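Local coordinates for protein formiminoglutamase (Trypanosoma cruzi, PDB 4MXR) that probably hydrolyses N-formimino-L-glutamate to L-glutamate and formamide, as a manganese-dependent enzyme of the arginase family, at residues 120-125 with 278-283. The protein carries 1 engineered substitution. Sequence-based numbering, arbitrary orientation.
Sequences GGNDQS and DMSELN. With MN (manganese (II) ion), chain C.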
loop_
_atom_site.group_PDB
_atom_site.type_symbol
_atom_site.label_atom_id
_atom_site.label_comp_id
_atom_site.label_asym_id
_atom_site.label_seq_id
_atom_site.Cartn_x
_atom_site.Cartn_y
_atom_site.Cartn_z
ATOM N N GLY A 120 20.985 5.379 -8.605
ATOM C CA GLY A 120 22.320 5.177 -8.068
ATOM C C GLY A 120 22.324 4.941 -6.570
ATOM O O GLY A 120 21.387 5.336 -5.874
ATOM N N GLY A 121 23.380 4.297 -6.077
ATOM C CA GLY A 121 23.507 3.950 -4.670
ATOM C C GLY A 121 23.763 5.138 -3.759
ATOM O O GLY A 121 24.249 6.180 -4.202
ATOM N N ASN A 122 23.453 4.969 -2.476
ATOM C CA ASN A 122 23.553 6.049 -1.498
ATOM C C ASN A 122 24.981 6.552 -1.263
ATOM O O ASN A 122 25.179 7.594 -0.640
ATOM C CB ASN A 122 22.925 5.618 -0.172
ATOM C CG ASN A 122 22.147 6.738 0.507
ATOM O OD1 ASN A 122 21.166 6.485 1.200
ATOM N ND2 ASN A 122 22.576 7.978 0.305
ATOM N N ASP A 123 25.974 5.816 -1.757
ATOM C CA ASP A 123 27.356 6.274 -1.653
ATOM C C ASP A 123 27.554 7.631 -2.330
ATOM O O ASP A 123 28.522 8.336 -2.040
ATOM C CB ASP A 123 28.340 5.238 -2.211
ATOM C CG ASP A 123 27.894 4.660 -3.543
ATOM O OD1 ASP A 123 26.921 3.874 -3.553
ATOM O OD2 ASP A 123 28.524 4.976 -4.576
ATOM N N GLN A 124 26.636 7.998 -3.223
ATOM C CA GLN A 124 26.713 9.297 -3.888
ATOM C C GLN A 124 26.681 10.456 -2.887
ATOM O O GLN A 124 27.186 11.544 -3.164
ATOM C CB GLN A 124 25.597 9.461 -4.937
ATOM C CG GLN A 124 24.179 9.603 -4.374
ATOM C CD GLN A 124 23.132 9.780 -5.469
ATOM O OE1 GLN A 124 23.469 9.940 -6.644
ATOM N NE2 GLN A 124 21.859 9.742 -5.089
ATOM N N SER A 125 26.095 10.216 -1.718
ATOM C CA SER A 125 25.882 11.282 -0.746
ATOM C C SER A 125 27.173 11.784 -0.101
ATOM O O SER A 125 27.234 12.922 0.362
ATOM C CB SER A 125 24.878 10.837 0.318
ATOM O OG SER A 125 23.663 10.448 -0.302
ATOM N N ASP A 278 19.820 15.142 -3.131
ATOM C CA ASP A 278 20.003 13.914 -3.886
ATOM C C ASP A 278 18.947 12.880 -3.515
ATOM O O ASP A 278 18.200 13.042 -2.544
ATOM C CB ASP A 278 21.438 13.362 -3.794
ATOM C CG ASP A 278 21.752 12.719 -2.458
ATOM O OD1 ASP A 278 20.859 12.595 -1.594
ATOM O OD2 ASP A 278 22.923 12.321 -2.274
ATOM N N MET A 279 18.886 11.828 -4.319
ATOM C CA MET A 279 17.856 10.814 -4.194
ATOM C C MET A 279 18.501 9.492 -4.570
ATOM O O MET A 279 18.880 9.294 -5.726
ATOM C CB MET A 279 16.703 11.145 -5.145
ATOM C CG MET A 279 15.573 10.119 -5.178
ATOM S SD MET A 279 14.287 10.597 -6.351
ATOM C CE MET A 279 13.727 12.144 -5.642
ATOM N N SER A 280 18.644 8.602 -3.588
ATOM C CA SER A 280 19.391 7.361 -3.767
ATOM C C SER A 280 18.523 6.105 -3.705
ATOM O O SER A 280 17.434 6.118 -3.133
ATOM C CB SER A 280 20.481 7.242 -2.698
ATOM O OG SER A 280 21.281 8.403 -2.637
ATOM N N GLU A 281 19.036 5.029 -4.302
ATOM C CA GLU A 281 18.530 3.667 -4.112
ATOM C C GLU A 281 17.358 3.245 -5.002
ATOM O O GLU A 281 16.840 2.136 -4.858
ATOM C CB GLU A 281 18.211 3.393 -2.634
ATOM C CG GLU A 281 19.419 3.516 -1.700
ATOM C CD GLU A 281 20.474 2.456 -1.954
ATOM O OE1 GLU A 281 20.102 1.276 -2.136
ATOM O OE2 GLU A 281 21.677 2.799 -1.962
ATOM N N LEU A 282 16.943 4.112 -5.921
ATOM C CA LEU A 282 15.922 3.733 -6.897
ATOM C C LEU A 282 16.449 2.554 -7.714
ATOM O O LEU A 282 17.500 2.655 -8.353
ATOM C CB LEU A 282 15.574 4.912 -7.809
ATOM C CG LEU A 282 14.380 4.711 -8.748
ATOM C CD1 LEU A 282 13.109 4.513 -7.948
ATOM C CD2 LEU A 282 14.227 5.890 -9.703
ATOM N N ASN A 283 15.723 1.437 -7.681
ATOM C CA ASN A 283 16.176 0.194 -8.307
ATOM C C ASN A 283 15.137 -0.378 -9.269
ATOM O O ASN A 283 14.258 -1.143 -8.862
ATOM C CB ASN A 283 16.531 -0.839 -7.228
ATOM C CG ASN A 283 17.231 -2.064 -7.791
ATOM O OD1 ASN A 283 16.907 -2.535 -8.878
ATOM N ND2 ASN A 283 18.199 -2.588 -7.044
HETATM MN MN MN C . 20.793 4.870 2.568
HETATM O O HOH W 1 22.000 3.150 1.302
HETATM O O HOH W 2 20.545 2.768 3.481
#
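Gly120 and Glu281 join the two segments through one backbone bond, where the chain leaves strands 114-119 and 274-280, neighbours in the parallel sheet. Glu281 N gives its hydrogen to Gly120 O at 2.8 Å, with a nearly linear N-H...O angle of 173°.

The remaining hydrogen bonds involve side chains. The Glu281 side chain folds about its CB-CG bond (chi2 -66°), which turns the carboxylate back toward 120-125; Asn122 N reaches OE2 on its anti side at 2.9 Å. Gln124 stretches out beyond CG instead, and its NE2 serves two acceptors: Ser280 OG at 2.9 Å, lying 20° out of the amide plane, and, more weakly, Met279 O at 3.1 Å. Ser125 OG donates to the syn side of Asp278 OD2 at 2.8 Å. Asn128 also binds that oxygen, while Ser234 holds OD1, so both carboxylate oxygens of this buried aspartate have partners.

Nonpolar contact is slight: Ser280 CB lies 3.5 Å from Asn122 CA, so the strand end packs directly against the metal-binding residue.

Asn122 binds manganese together with Asp146, Asp150 and Asp236, at the C-terminal end of the parallel sheet as in the arginase fold. Water 1, 2.5 Å from the manganese, makes a weak hydrogen bond to Glu281 OE2 at 3.3 Å. Glu281 is thus a second-shell residue mainly through its bond to the backbone N of Asn122; the link to the metal-bound water is weak, and any polarisation of that water by the carboxylate would probably be modest. With Gln124 and Ser125 tied to 278-280, the chemistry implies that the loop presenting the metal ligand is anchored to the adjacent strand by a buried polar network.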